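Putative NADPH-dependent oxidoreductase (Desulfitobacterium hafniense DCB-2, PDB 3DB2) probably catalyses an NAD(P)-dependent oxidation or reduction, as a two-domain oxidoreductase of the Gfo/Idh/MocA family whose natural substrate is not established. Local coordinates at residues Q85-G90 with T116-L121; L179-V184 with T233-P238; V197-N202 with L220-D225; N251-L256 with I274-A279. One frame throughout, in Å; residues are numbered along the deposited sequence.

Contact 1: residues Q85-G90 with T116-L121; sequences QCARSG and TGVKFL
This contact lies in the Rossmann fold, the probable dinucleotide-binding domain. It joins the C-terminal end of helix 79-88 to the end of helix 103-116 and the turn that leads into strand 120-123, the outermost strand on that side of the parallel sheet. No hydrogen bond crosses between the two segments.

Val118 carries the apolar contacts. Its CG2 lies 3.9 Å from CB of Ala87. That branch of Val118 sits between its own backbone N and carbonyl carbon, the crowded position. The other branch, CG1, is anti to the carbonyl carbon and touches the backbone of Gly90, 3.9 Å from Gly90 O. The two methyls of Val118 thus touch Ala87 and Gly90. The Val118 side chain also packs on His92 and Ile113.

Both helices end at a glycine with positive phi. Helix 79-88 closes in a Schellman motif with Gly90 as the C-prime residue. Gly90 N donates to Ala87 O over 2.9 Å, and Lys91 N pairs with Cys86 O. Gly90 has a phi of 85°, where a CB would press against the carbonyl O before it. Gly117 is the first residue to leave helix 103-116.

Thr116 brings a hydroxyl to the contact. It is engaged by its own helix, with OG1 hydrogen-bonded to Val112 O. The contacts of Thr116 with Ala87 are van der Waals in kind. OG1 lies 3.7 Å from Ala87 CB, and Thr116 CG2 rests 3.7 Å from Ala87 O.

Contact 2: residues L179-V184 with T233-P238; sequences LTQLGV and TNWACP
The end of strand 228-234 and the residues after it pack here against the junction of helices 178-181 and 183-194. The contact is buried and made by van der Waals touch, with no hydrogen bond between the segments.

Thr233 points at the helices and uses both branches. Its CG2 sits 3.7 Å from Gly183 CA. A CB on Gly183 would come close to this methyl and clash with Leu179 O, so the fit depends on the bare backbone. Thr233 OG1 lies 3.9 Å from Leu179 CD1, but its hydrogen bond is to Asn217 ND2 on the neighbouring strand.

These elements belong to the Gfo/Idh/MocA C-terminal domain, in which helices cover one face of a large mixed sheet. The sheet's other side reaches the second subunit: Asn234 ND2 bonds Ser148 OG of that subunit. Asn234 OD1 turns back to its own chain and accepts from Ala236 N at 2.8 Å, nearly along the C=O axis. This is an Asx turn.

Within this turn, Trp235 meets two side chains. Gln181 CG, anti to the carbonyl carbon (chi1 -77°), comes to the ring edge, 3.8 Å from Trp235 CZ2. Leu182 crosses the indole obliquely, with CD1 3.9 Å from Trp235 NE1.

Contact 3: residues V197-N202 with L220-D225; sequences VARVFN and LLEFED
Strands 197-205 and 216-223 run antiparallel as a beta hairpin, their short segments 153° apart in direction, and a classic beta bulge shifts the register at Ala198 and Arg199. Both bulge residues face Glu222, whose O accepts two bonds in its carbonyl plane, from Ala198 N (2.8 Å) and Arg199 N (3.2 Å). Beyond the bulge, Phe201 and Leu220 form a regular hydrogen-bonded pair.

Arg199 and Glu222 lie side by side on the same face of the sheet. Arg199 CG takes the crowded position between N and C, and the chain bends at chi3 (60°). This brings NH1 to Glu222 OE1 in a salt bridge of 2.9 Å. The bond is bent, and NH1 meets OE1 from above the carboxylate plane. Each charge has a second partner: Arg199 NH2 pairs with Glu348, and Glu222 OE2 with Lys205 of the second subunit. On this same face the Phe201 ring stacks on Phe201 of the second subunit.

The opposite face is apolar, with Val200 CG2 4.1 Å from Leu221 CD2. At the bulge end Val197 CG2 touches Phe223 CE2 at 3.5 Å. A water at the guanidinium edge accepts from Arg199 NH1 (3.0 Å) and donates to Phe223 O (2.7 Å).

Contact 4: residues N251-L256 with I274-A279; sequences NLFYQL and IKREFA
The Arg276 guanidinium has the edge of the Phe253 ring over one of its faces. Phe253 CE2 stands 3.7 Å above the plane, offset toward the rim, and the two planes are 71° apart. Seen from the ring, Arg276 NE lies at the edge, 3.8 Å from CE2, so the guanidinium does not stack on the aromatic face. Arg276 CG is anti to the backbone N, and the bend at chi3 (-69°) turns the head over the Phe253 edge. Its N-H groups are used elsewhere: NE pairs with Asp292, and NH1 bonds Gly239 O of the second subunit.

Phe253 also meets its strand partner, with CD2 4.2 Å from Ile274 CG2. On the other face of the sheet Leu252 and Lys275 lie side by side, Leu252 CD2 4.1 Å from Lys275 CG. Lys275 NZ extends to a salt bridge with Glu143.

Two hydrogen-bonded pairs fix the register. Arg276 N donates to Asn251 O at 2.8 Å, almost straight (173°), and Phe253 N to Ile274 O at 2.9 Å. Asn251 ND2 reaches Pro238 O of the second subunit. This is regular antiparallel pairing near one end of the C-terminal domain's mixed sheet, at the subunit interface.

Contact 1 stands apart in the Rossmann domain, at the edge of the parallel sheet. Contacts 2, 3 and 4 all reach the mixed sheet of the other domain. Contact 1 comes first along the chain; its centre is about 31 Å from that of contact 2 and 42 Å from that of contact 4. Contact 3 falls within the stretch that contact 2 spans, and their centres are about 19 Å apart. Strands 216-223 and 228-234 are neighbours and join them. Contact 4 follows, toward the other end of the sheet, its centre about 24 Å from the centres of both. These three touch the second subunit, so the mixed sheet carries the dimer contacts seen here; contact 1 does not.

Contact 1: residues Q85-G90 with T116-L121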
loop_
_atom_site.group_PDB
_atom_site.type_symbol
_atom_site.label_atom_id
_atom_site.label_comp_id
_atom_site.label_asym_id
_atom_site.label_seq_id
_atom_site.Cartn_x
_atom_site.Cartn_y
_atom_site.Cartn_z
ATOM N N GLN C 85 9.532 -18.222 -34.849
ATOM C CA GLN C 85 10.364 -18.212 -36.048
ATOM C C GLN C 85 11.836 -18.206 -35.713
ATOM O O GLN C 85 12.646 -18.942 -36.303
ATOM C CB GLN C 85 10.004 -17.021 -36.935
ATOM C CG GLN C 85 10.548 -17.197 -38.354
ATOM C CD GLN C 85 10.382 -16.026 -39.276
ATOM O OE1 GLN C 85 9.829 -14.978 -38.940
ATOM N NE2 GLN C 85 10.866 -16.167 -40.502
ATOM N N CYS C 86 12.264 -17.420 -34.718
ATOM C CA CYS C 86 13.704 -17.391 -34.413
ATOM C C CYS C 86 14.174 -18.667 -33.737
ATOM O O CYS C 86 15.201 -19.230 -34.069
ATOM C CB CYS C 86 14.035 -16.189 -33.530
ATOM S SG CYS C 86 13.664 -14.617 -34.298
ATOM N N ALA C 87 13.409 -19.165 -32.754
ATOM C CA ALA C 87 13.821 -20.379 -32.064
ATOM C C ALA C 87 13.865 -21.567 -33.012
ATOM O O ALA C 87 14.739 -22.444 -32.888
ATOM C CB ALA C 87 12.876 -20.628 -30.887
ATOM N N ARG C 88 12.943 -21.631 -33.971
ATOM C CA ARG C 88 12.987 -22.777 -34.890
ATOM C C ARG C 88 14.169 -22.694 -35.847
ATOM O O ARG C 88 14.499 -23.729 -36.447
ATOM C CB ARG C 88 11.666 -22.895 -35.649
ATOM C CG ARG C 88 10.452 -22.944 -34.755
ATOM C CD ARG C 88 9.156 -22.972 -35.543
ATOM N NE ARG C 88 8.125 -23.572 -34.681
ATOM C CZ ARG C 88 6.826 -23.325 -34.675
ATOM N NH1 ARG C 88 6.304 -22.448 -35.525
ATOM N NH2 ARG C 88 6.055 -23.978 -33.807
ATOM N N SER C 89 14.791 -21.525 -35.992
ATOM C CA SER C 89 16.040 -21.428 -36.730
ATOM C C SER C 89 17.255 -21.546 -35.821
ATOM O O SER C 89 18.398 -21.283 -36.223
ATOM C CB SER C 89 16.184 -20.110 -37.494
ATOM O OG SER C 89 15.458 -20.195 -38.719
ATOM N N GLY C 90 17.049 -21.952 -34.574
ATOM C CA GLY C 90 18.151 -22.249 -33.675
ATOM C C GLY C 90 18.699 -21.037 -32.960
ATOM O O GLY C 90 19.724 -21.126 -32.293
ATOM N N THR C 116 12.661 -26.599 -28.990
ATOM C CA THR C 116 13.940 -26.296 -29.641
ATOM C C THR C 116 15.127 -26.354 -28.706
ATOM O O THR C 116 16.261 -26.604 -29.147
ATOM C CB THR C 116 13.805 -24.921 -30.314
ATOM O OG1 THR C 116 13.520 -23.941 -29.324
ATOM C CG2 THR C 116 12.576 -24.896 -31.237
ATOM N N GLY C 117 14.954 -26.149 -27.412
ATOM C CA GLY C 117 16.064 -26.183 -26.476
ATOM C C GLY C 117 16.997 -25.008 -26.506
ATOM O O GLY C 117 18.092 -25.046 -25.931
ATOM N N VAL C 118 16.640 -23.910 -27.170
ATOM C CA VAL C 118 17.438 -22.677 -27.093
ATOM C C VAL C 118 17.298 -22.018 -25.729
ATOM O O VAL C 118 16.330 -22.230 -25.010
ATOM C CB VAL C 118 17.014 -21.733 -28.235
ATOM C CG1 VAL C 118 17.224 -22.435 -29.567
ATOM C CG2 VAL C 118 15.581 -21.299 -28.127
ATOM N N LYS C 119 18.268 -21.266 -25.282
ATOM C CA LYS C 119 18.316 -20.354 -24.185
ATOM C C LYS C 119 17.253 -19.266 -24.415
ATOM O O LYS C 119 17.007 -18.778 -25.520
ATOM C CB LYS C 119 19.667 -19.685 -24.001
ATOM C CG LYS C 119 20.816 -20.670 -23.845
ATOM C CD LYS C 119 20.399 -21.926 -23.092
ATOM C CE LYS C 119 21.661 -22.670 -22.644
ATOM N NZ LYS C 119 21.353 -23.635 -21.552
ATOM N N PHE C 120 16.626 -18.892 -23.318
ATOM C CA PHE C 120 15.548 -17.908 -23.315
ATOM C C PHE C 120 15.655 -17.033 -22.073
ATOM O O PHE C 120 15.742 -17.641 -20.998
ATOM C CB PHE C 120 14.221 -18.636 -23.370
ATOM C CG PHE C 120 13.014 -17.724 -23.211
ATOM C CD1 PHE C 120 12.480 -17.127 -24.346
ATOM C CD2 PHE C 120 12.424 -17.467 -21.981
ATOM C CE1 PHE C 120 11.415 -16.267 -24.223
ATOM C CE2 PHE C 120 11.355 -16.603 -21.858
ATOM C CZ PHE C 120 10.849 -16.017 -22.993
ATOM N N LEU C 121 15.561 -15.731 -22.259
ATOM C CA LEU C 121 15.356 -14.768 -21.165
ATOM C C LEU C 121 14.226 -13.830 -21.569
ATOM O O LEU C 121 14.180 -13.259 -22.664
ATOM C CB LEU C 121 16.642 -14.049 -20.778
ATOM C CG LEU C 121 16.601 -13.027 -19.642
ATOM C CD1 LEU C 121 16.293 -13.694 -18.312
ATOM C CD2 LEU C 121 17.916 -12.254 -19.527
#

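Contact 2: residues L179-V184 with T233-P238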
loop_
_atom_site.group_PDB
_atom_site.type_symbol
_atom_site.label_atom_id
_atom_site.label_comp_id
_atom_site.label_asym_id
_atom_site.label_seq_id
_atom_site.Cartn_x
_atom_site.Cartn_y
_atom_site.Cartn_z
ATOM N N LEU C 179 -1.471 -2.022 -15.038
ATOM C CA LEU C 179 -1.080 -3.311 -14.424
ATOM C C LEU C 179 -0.115 -4.104 -15.289
ATOM O O LEU C 179 0.836 -4.735 -14.808
ATOM C CB LEU C 179 -2.339 -4.122 -14.196
ATOM C CG LEU C 179 -2.317 -5.335 -13.289
ATOM C CD1 LEU C 179 -1.501 -5.044 -12.040
ATOM C CD2 LEU C 179 -3.754 -5.736 -12.999
ATOM N N THR C 180 -0.343 -4.076 -16.615
ATOM C CA THR C 180 0.616 -4.718 -17.521
ATOM C C THR C 180 1.896 -3.924 -17.682
ATOM O O THR C 180 2.984 -4.410 -17.370
ATOM C CB THR C 180 -0.035 -4.922 -18.907
ATOM O OG1 THR C 180 -1.096 -5.883 -18.813
ATOM C CG2 THR C 180 0.976 -5.491 -19.875
ATOM N N GLN C 181 1.815 -2.692 -18.159
ATOM C CA GLN C 181 2.963 -1.893 -18.541
ATOM C C GLN C 181 3.876 -1.592 -17.353
ATOM O O GLN C 181 5.099 -1.590 -17.506
ATOM C CB GLN C 181 2.556 -0.546 -19.150
ATOM C CG GLN C 181 2.065 -0.517 -20.566
ATOM C CD GLN C 181 2.228 -1.831 -21.311
ATOM O OE1 GLN C 181 3.250 -2.087 -21.952
ATOM N NE2 GLN C 181 1.182 -2.658 -21.218
ATOM N N LEU C 182 3.262 -1.305 -16.207
ATOM C CA LEU C 182 3.990 -0.927 -15.002
ATOM C C LEU C 182 4.005 -2.121 -14.055
ATOM O O LEU C 182 5.051 -2.488 -13.520
ATOM C CB LEU C 182 3.371 0.288 -14.300
ATOM C CG LEU C 182 3.195 1.569 -15.114
ATOM C CD1 LEU C 182 2.768 2.745 -14.227
ATOM C CD2 LEU C 182 4.475 1.903 -15.857
ATOM N N GLY C 183 2.881 -2.753 -13.811
ATOM C CA GLY C 183 2.785 -3.752 -12.767
ATOM C C GLY C 183 3.664 -4.962 -12.983
ATOM O O GLY C 183 4.091 -5.598 -12.021
ATOM N N VAL C 184 3.926 -5.350 -14.249
ATOM C CA VAL C 184 4.669 -6.609 -14.429
ATOM C C VAL C 184 6.063 -6.517 -13.851
ATOM O O VAL C 184 6.682 -7.489 -13.418
ATOM C CB VAL C 184 4.698 -6.936 -15.937
ATOM C CG1 VAL C 184 5.736 -7.997 -16.267
ATOM C CG2 VAL C 184 3.313 -7.406 -16.353
ATOM N N THR C 233 -1.036 0.260 -8.963
ATOM C CA THR C 233 -0.616 0.658 -10.317
ATOM C C THR C 233 -1.561 1.775 -10.749
ATOM O O THR C 233 -2.779 1.638 -10.626
ATOM C CB THR C 233 -0.626 -0.488 -11.333
ATOM O OG1 THR C 233 -1.846 -1.228 -11.249
ATOM C CG2 THR C 233 0.525 -1.446 -11.051
ATOM N N ASN C 234 -1.049 2.909 -11.188
ATOM C CA ASN C 234 -1.877 4.094 -11.331
ATOM C C ASN C 234 -1.374 4.903 -12.517
ATOM O O ASN C 234 -0.153 5.095 -12.583
ATOM C CB ASN C 234 -1.769 4.801 -9.970
ATOM C CG ASN C 234 -2.777 5.914 -9.808
ATOM O OD1 ASN C 234 -2.910 6.653 -10.778
ATOM N ND2 ASN C 234 -3.418 6.004 -8.637
ATOM N N TRP C 235 -2.267 5.318 -13.398
ATOM C CA TRP C 235 -1.865 6.091 -14.585
ATOM C C TRP C 235 -2.371 7.519 -14.487
ATOM O O TRP C 235 -2.501 8.209 -15.486
ATOM C CB TRP C 235 -2.350 5.404 -15.875
ATOM C CG TRP C 235 -1.310 4.623 -16.622
ATOM C CD1 TRP C 235 0.051 4.615 -16.448
ATOM C CD2 TRP C 235 -1.549 3.703 -17.707
ATOM N NE1 TRP C 235 0.648 3.776 -17.317
ATOM C CE2 TRP C 235 -0.303 3.191 -18.120
ATOM C CE3 TRP C 235 -2.676 3.241 -18.394
ATOM C CZ2 TRP C 235 -0.128 2.269 -19.149
ATOM C CZ3 TRP C 235 -2.493 2.326 -19.412
ATOM C CH2 TRP C 235 -1.246 1.834 -19.798
ATOM N N ALA C 236 -2.694 7.940 -13.267
ATOM C CA ALA C 236 -3.396 9.194 -13.008
ATOM C C ALA C 236 -2.700 10.089 -12.005
ATOM O O ALA C 236 -3.393 10.905 -11.380
ATOM C CB ALA C 236 -4.802 8.825 -12.514
ATOM N N CYS C 237 -1.377 9.916 -11.837
ATOM C CA CYS C 237 -0.631 10.744 -10.902
ATOM C C CYS C 237 0.851 10.850 -11.215
ATOM O O CYS C 237 1.422 10.112 -12.004
ATOM C CB CYS C 237 -0.837 10.191 -9.468
ATOM S SG CYS C 237 -0.194 8.495 -9.299
ATOM N N PRO C 238 1.554 11.806 -10.614
ATOM C CA PRO C 238 3.002 11.867 -10.822
ATOM C C PRO C 238 3.725 10.563 -10.488
ATOM O O PRO C 238 3.241 9.772 -9.666
ATOM C CB PRO C 238 3.445 12.964 -9.875
ATOM C CG PRO C 238 2.246 13.863 -9.817
ATOM C CD PRO C 238 1.066 12.909 -9.762
#

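Contact 3: residues V197-N202 with L220-D225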
loop_
_atom_site.group_PDB
_atom_site.type_symbol
_atom_site.label_atom_id
_atom_site.label_comp_id
_atom_site.label_asym_id
_atom_site.label_seq_id
_atom_site.Cartn_x
_atom_site.Cartn_y
_atom_site.Cartn_z
ATOM N N VAL C 197 3.231 -16.356 -6.211
ATOM C CA VAL C 197 1.915 -15.917 -5.768
ATOM C C VAL C 197 0.915 -17.058 -5.856
ATOM O O VAL C 197 0.940 -17.819 -6.821
ATOM C CB VAL C 197 1.459 -14.726 -6.623
ATOM C CG1 VAL C 197 0.018 -14.387 -6.288
ATOM C CG2 VAL C 197 2.392 -13.532 -6.414
ATOM N N ALA C 198 0.041 -17.187 -4.865
ATOM C CA ALA C 198 -1.014 -18.191 -4.890
ATOM C C ALA C 198 -2.344 -17.665 -5.396
ATOM O O ALA C 198 -3.111 -18.324 -6.106
ATOM C CB ALA C 198 -1.207 -18.787 -3.501
ATOM N N ARG C 199 -2.729 -16.470 -4.993
ATOM C CA ARG C 199 -4.011 -15.878 -5.327
ATOM C C ARG C 199 -3.937 -14.351 -5.318
ATOM O O ARG C 199 -3.047 -13.710 -4.715
ATOM C CB ARG C 199 -5.137 -16.298 -4.376
ATOM C CG ARG C 199 -4.950 -15.873 -2.918
ATOM C CD ARG C 199 -6.013 -16.574 -2.038
ATOM N NE ARG C 199 -5.778 -18.021 -2.220
ATOM C CZ ARG C 199 -4.822 -18.678 -1.604
ATOM N NH1 ARG C 199 -4.008 -18.094 -0.720
ATOM N NH2 ARG C 199 -4.742 -19.972 -1.921
ATOM N N VAL C 200 -4.888 -13.734 -6.018
ATOM C CA VAL C 200 -4.987 -12.337 -6.337
ATOM C C VAL C 200 -6.378 -11.773 -6.071
ATOM O O VAL C 200 -7.330 -12.487 -6.395
ATOM C CB VAL C 200 -4.691 -12.120 -7.850
ATOM C CG1 VAL C 200 -4.679 -10.645 -8.217
ATOM C CG2 VAL C 200 -3.373 -12.771 -8.237
ATOM N N PHE C 201 -6.469 -10.543 -5.574
ATOM C CA PHE C 201 -7.727 -9.798 -5.579
ATOM C C PHE C 201 -7.398 -8.394 -6.124
ATOM O O PHE C 201 -6.410 -7.774 -5.741
ATOM C CB PHE C 201 -8.461 -9.757 -4.237
ATOM C CG PHE C 201 -9.774 -9.001 -4.364
ATOM C CD1 PHE C 201 -10.916 -9.711 -4.726
ATOM C CD2 PHE C 201 -9.910 -7.636 -4.171
ATOM C CE1 PHE C 201 -12.130 -9.061 -4.900
ATOM C CE2 PHE C 201 -11.121 -6.987 -4.325
ATOM C CZ PHE C 201 -12.237 -7.709 -4.690
ATOM N N ASN C 202 -8.269 -7.867 -6.981
ATOM C CA ASN C 202 -8.030 -6.499 -7.454
ATOM C C ASN C 202 -9.306 -5.662 -7.476
ATOM O O ASN C 202 -10.355 -6.162 -7.871
ATOM C CB ASN C 202 -7.435 -6.518 -8.864
ATOM C CG ASN C 202 -6.973 -5.200 -9.402
ATOM O OD1 ASN C 202 -6.043 -4.560 -8.917
ATOM N ND2 ASN C 202 -7.565 -4.702 -10.476
ATOM N N LEU C 220 -4.290 -7.021 -4.201
ATOM C CA LEU C 220 -3.763 -7.825 -3.100
ATOM C C LEU C 220 -3.338 -9.204 -3.630
ATOM O O LEU C 220 -3.977 -9.824 -4.465
ATOM C CB LEU C 220 -4.783 -8.009 -1.992
ATOM C CG LEU C 220 -5.291 -6.722 -1.354
ATOM C CD1 LEU C 220 -6.206 -7.084 -0.177
ATOM C CD2 LEU C 220 -4.165 -5.806 -0.922
ATOM N N LEU C 221 -2.241 -9.685 -3.093
ATOM C CA LEU C 221 -1.644 -10.974 -3.359
ATOM C C LEU C 221 -1.424 -11.749 -2.065
ATOM O O LEU C 221 -1.045 -11.196 -1.041
ATOM C CB LEU C 221 -0.303 -10.800 -4.084
ATOM C CG LEU C 221 -0.294 -9.738 -5.193
ATOM C CD1 LEU C 221 0.983 -8.918 -5.140
ATOM C CD2 LEU C 221 -0.450 -10.398 -6.546
ATOM N N GLU C 222 -1.663 -13.050 -2.105
ATOM C CA GLU C 222 -1.234 -13.976 -1.054
ATOM C C GLU C 222 -0.261 -14.958 -1.708
ATOM O O GLU C 222 -0.604 -15.467 -2.790
ATOM C CB GLU C 222 -2.343 -14.774 -0.415
ATOM C CG GLU C 222 -3.264 -13.972 0.473
ATOM C CD GLU C 222 -4.004 -14.884 1.448
ATOM O OE1 GLU C 222 -4.606 -15.882 1.017
ATOM O OE2 GLU C 222 -3.984 -14.575 2.654
ATOM N N PHE C 223 0.862 -15.188 -1.073
ATOM C CA PHE C 223 1.932 -16.044 -1.567
ATOM C C PHE C 223 1.671 -17.505 -1.190
ATOM O O PHE C 223 0.849 -17.766 -0.317
ATOM C CB PHE C 223 3.315 -15.586 -1.047
ATOM C CG PHE C 223 3.678 -14.309 -1.830
ATOM C CD1 PHE C 223 3.260 -13.079 -1.360
ATOM C CD2 PHE C 223 4.393 -14.404 -2.995
ATOM C CE1 PHE C 223 3.535 -11.915 -2.065
ATOM C CE2 PHE C 223 4.648 -13.243 -3.734
ATOM C CZ PHE C 223 4.197 -12.021 -3.278
ATOM N N GLU C 224 2.362 -18.423 -1.863
ATOM C CA GLU C 224 2.162 -19.842 -1.561
ATOM C C GLU C 224 2.577 -20.157 -0.128
ATOM O O GLU C 224 2.039 -21.073 0.492
ATOM C CB GLU C 224 2.934 -20.681 -2.591
ATOM C CG GLU C 224 2.068 -21.230 -3.707
ATOM C CD GLU C 224 2.346 -20.649 -5.075
ATOM O OE1 GLU C 224 2.614 -21.470 -5.986
ATOM O OE2 GLU C 224 2.297 -19.405 -5.214
ATOM N N ASP C 225 3.511 -19.381 0.415
ATOM C CA ASP C 225 3.912 -19.594 1.817
ATOM C C ASP C 225 3.132 -18.761 2.819
ATOM O O ASP C 225 3.451 -18.743 4.010
ATOM C CB ASP C 225 5.420 -19.355 1.959
ATOM C CG ASP C 225 5.854 -17.911 1.972
ATOM O OD1 ASP C 225 5.022 -17.011 1.728
ATOM O OD2 ASP C 225 7.047 -17.638 2.246
HETATM O O HOH W 1 -1.381 -19.151 0.319
#

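Contact 4: residues N251-L256 with I274-A279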
loop_
_atom_site.group_PDB
_atom_site.type_symbol
_atom_site.label_atom_id
_atom_site.label_comp_id
_atom_site.label_asym_id
_atom_site.label_seq_id
_atom_site.Cartn_x
_atom_site.Cartn_y
_atom_site.Cartn_z
ATOM N N ASN C 251 12.194 -2.801 8.890
ATOM C CA ASN C 251 11.471 -2.538 7.634
ATOM C C ASN C 251 12.400 -1.900 6.604
ATOM O O ASN C 251 13.297 -1.158 6.973
ATOM C CB ASN C 251 10.316 -1.607 7.907
ATOM C CG ASN C 251 9.302 -2.157 8.873
ATOM O OD1 ASN C 251 9.042 -3.336 8.951
ATOM N ND2 ASN C 251 8.705 -1.251 9.654
ATOM N N LEU C 252 12.155 -2.160 5.328
ATOM C CA LEU C 252 12.879 -1.491 4.258
ATOM C C LEU C 252 11.925 -0.606 3.445
ATOM O O LEU C 252 10.812 -1.068 3.131
ATOM C CB LEU C 252 13.487 -2.516 3.327
ATOM C CG LEU C 252 14.349 -3.606 3.919
ATOM C CD1 LEU C 252 14.688 -4.646 2.868
ATOM C CD2 LEU C 252 15.600 -2.983 4.530
ATOM N N PHE C 253 12.404 0.563 3.114
ATOM C CA PHE C 253 11.668 1.515 2.267
ATOM C C PHE C 253 12.552 1.923 1.095
ATOM O O PHE C 253 13.565 2.581 1.264
ATOM C CB PHE C 253 11.263 2.773 3.031
ATOM C CG PHE C 253 10.534 2.508 4.331
ATOM C CD1 PHE C 253 9.271 1.949 4.309
ATOM C CD2 PHE C 253 11.136 2.833 5.545
ATOM C CE1 PHE C 253 8.602 1.722 5.506
ATOM C CE2 PHE C 253 10.470 2.584 6.745
ATOM C CZ PHE C 253 9.227 1.995 6.712
ATOM N N TYR C 254 12.149 1.533 -0.096
ATOM C CA TYR C 254 12.846 1.803 -1.345
ATOM C C TYR C 254 11.990 2.724 -2.228
ATOM O O TYR C 254 10.777 2.505 -2.331
ATOM C CB TYR C 254 13.127 0.519 -2.093
ATOM C CG TYR C 254 13.678 0.583 -3.489
ATOM C CD1 TYR C 254 14.997 0.957 -3.720
ATOM C CD2 TYR C 254 12.899 0.255 -4.602
ATOM C CE1 TYR C 254 15.499 1.017 -5.003
ATOM C CE2 TYR C 254 13.427 0.309 -5.890
ATOM C CZ TYR C 254 14.728 0.692 -6.088
ATOM O OH TYR C 254 15.301 0.756 -7.344
ATOM N N GLN C 255 12.643 3.701 -2.813
ATOM C CA GLN C 255 12.119 4.641 -3.777
ATOM C C GLN C 255 13.041 4.734 -4.990
ATOM O O GLN C 255 14.246 4.855 -4.799
ATOM C CB GLN C 255 11.987 6.059 -3.189
ATOM C CG GLN C 255 10.794 6.303 -2.299
ATOM C CD GLN C 255 9.499 6.588 -3.028
ATOM O OE1 GLN C 255 9.470 6.813 -4.239
ATOM N NE2 GLN C 255 8.370 6.583 -2.314
ATOM N N LEU C 256 12.497 4.685 -6.189
ATOM C CA LEU C 256 13.311 4.912 -7.391
ATOM C C LEU C 256 12.754 6.033 -8.247
ATOM O O LEU C 256 11.531 6.120 -8.371
ATOM C CB LEU C 256 13.379 3.615 -8.179
ATOM C CG LEU C 256 13.993 3.675 -9.583
ATOM C CD1 LEU C 256 15.507 3.825 -9.432
ATOM C CD2 LEU C 256 13.548 2.447 -10.345
ATOM N N ILE C 274 16.081 2.661 2.630
ATOM C CA ILE C 274 16.227 3.049 4.052
ATOM C C ILE C 274 15.780 1.859 4.863
ATOM O O ILE C 274 14.814 1.204 4.504
ATOM C CB ILE C 274 15.449 4.336 4.310
ATOM C CG1 ILE C 274 16.188 5.601 3.802
ATOM C CG2 ILE C 274 15.058 4.428 5.776
ATOM C CD1 ILE C 274 17.084 6.194 4.880
ATOM N N LYS C 275 16.506 1.540 5.925
ATOM C CA LYS C 275 16.203 0.518 6.891
ATOM C C LYS C 275 15.689 1.166 8.190
ATOM O O LYS C 275 16.351 2.038 8.753
ATOM C CB LYS C 275 17.431 -0.313 7.247
ATOM C CG LYS C 275 17.229 -1.577 8.041
ATOM C CD LYS C 275 18.572 -2.084 8.599
ATOM C CE LYS C 275 18.571 -3.594 8.788
ATOM N NZ LYS C 275 19.787 -4.045 9.522
ATOM N N ARG C 276 14.532 0.719 8.628
ATOM C CA ARG C 276 13.960 1.173 9.894
ATOM C C ARG C 276 14.112 0.042 10.905
ATOM O O ARG C 276 13.542 -1.033 10.672
ATOM C CB ARG C 276 12.502 1.589 9.745
ATOM C CG ARG C 276 11.881 1.922 11.120
ATOM C CD ARG C 276 10.464 2.481 10.925
ATOM N NE ARG C 276 10.625 3.797 10.296
ATOM C CZ ARG C 276 9.589 4.589 10.029
ATOM N NH1 ARG C 276 8.371 4.163 10.348
ATOM N NH2 ARG C 276 9.809 5.768 9.462
ATOM N N GLU C 277 14.873 0.257 11.984
ATOM C CA GLU C 277 15.153 -0.867 12.877
ATOM C C GLU C 277 15.117 -0.402 14.320
ATOM O O GLU C 277 15.163 0.809 14.524
ATOM C CB GLU C 277 16.538 -1.458 12.575
ATOM C CG GLU C 277 17.606 -0.406 12.801
ATOM C CD GLU C 277 19.021 -0.851 12.563
ATOM O OE1 GLU C 277 19.209 -2.046 12.290
ATOM O OE2 GLU C 277 19.907 0.026 12.643
ATOM N N PHE C 278 15.043 -1.329 15.262
ATOM C CA PHE C 278 15.103 -0.963 16.672
ATOM C C PHE C 278 16.546 -0.561 16.968
ATOM O O PHE C 278 17.436 -1.271 16.507
ATOM C CB PHE C 278 14.657 -2.091 17.594
ATOM C CG PHE C 278 13.282 -2.641 17.274
ATOM C CD1 PHE C 278 12.160 -1.917 17.658
ATOM C CD2 PHE C 278 13.139 -3.834 16.598
ATOM C CE1 PHE C 278 10.900 -2.407 17.366
ATOM C CE2 PHE C 278 11.881 -4.337 16.317
ATOM C CZ PHE C 278 10.766 -3.607 16.701
ATOM N N ALA C 279 16.684 0.533 17.688
ATOM C CA ALA C 279 17.960 1.062 18.162
ATOM C C ALA C 279 18.012 0.912 19.687
ATOM O O ALA C 279 17.137 0.266 20.278
ATOM C CB ALA C 279 18.158 2.506 17.731
#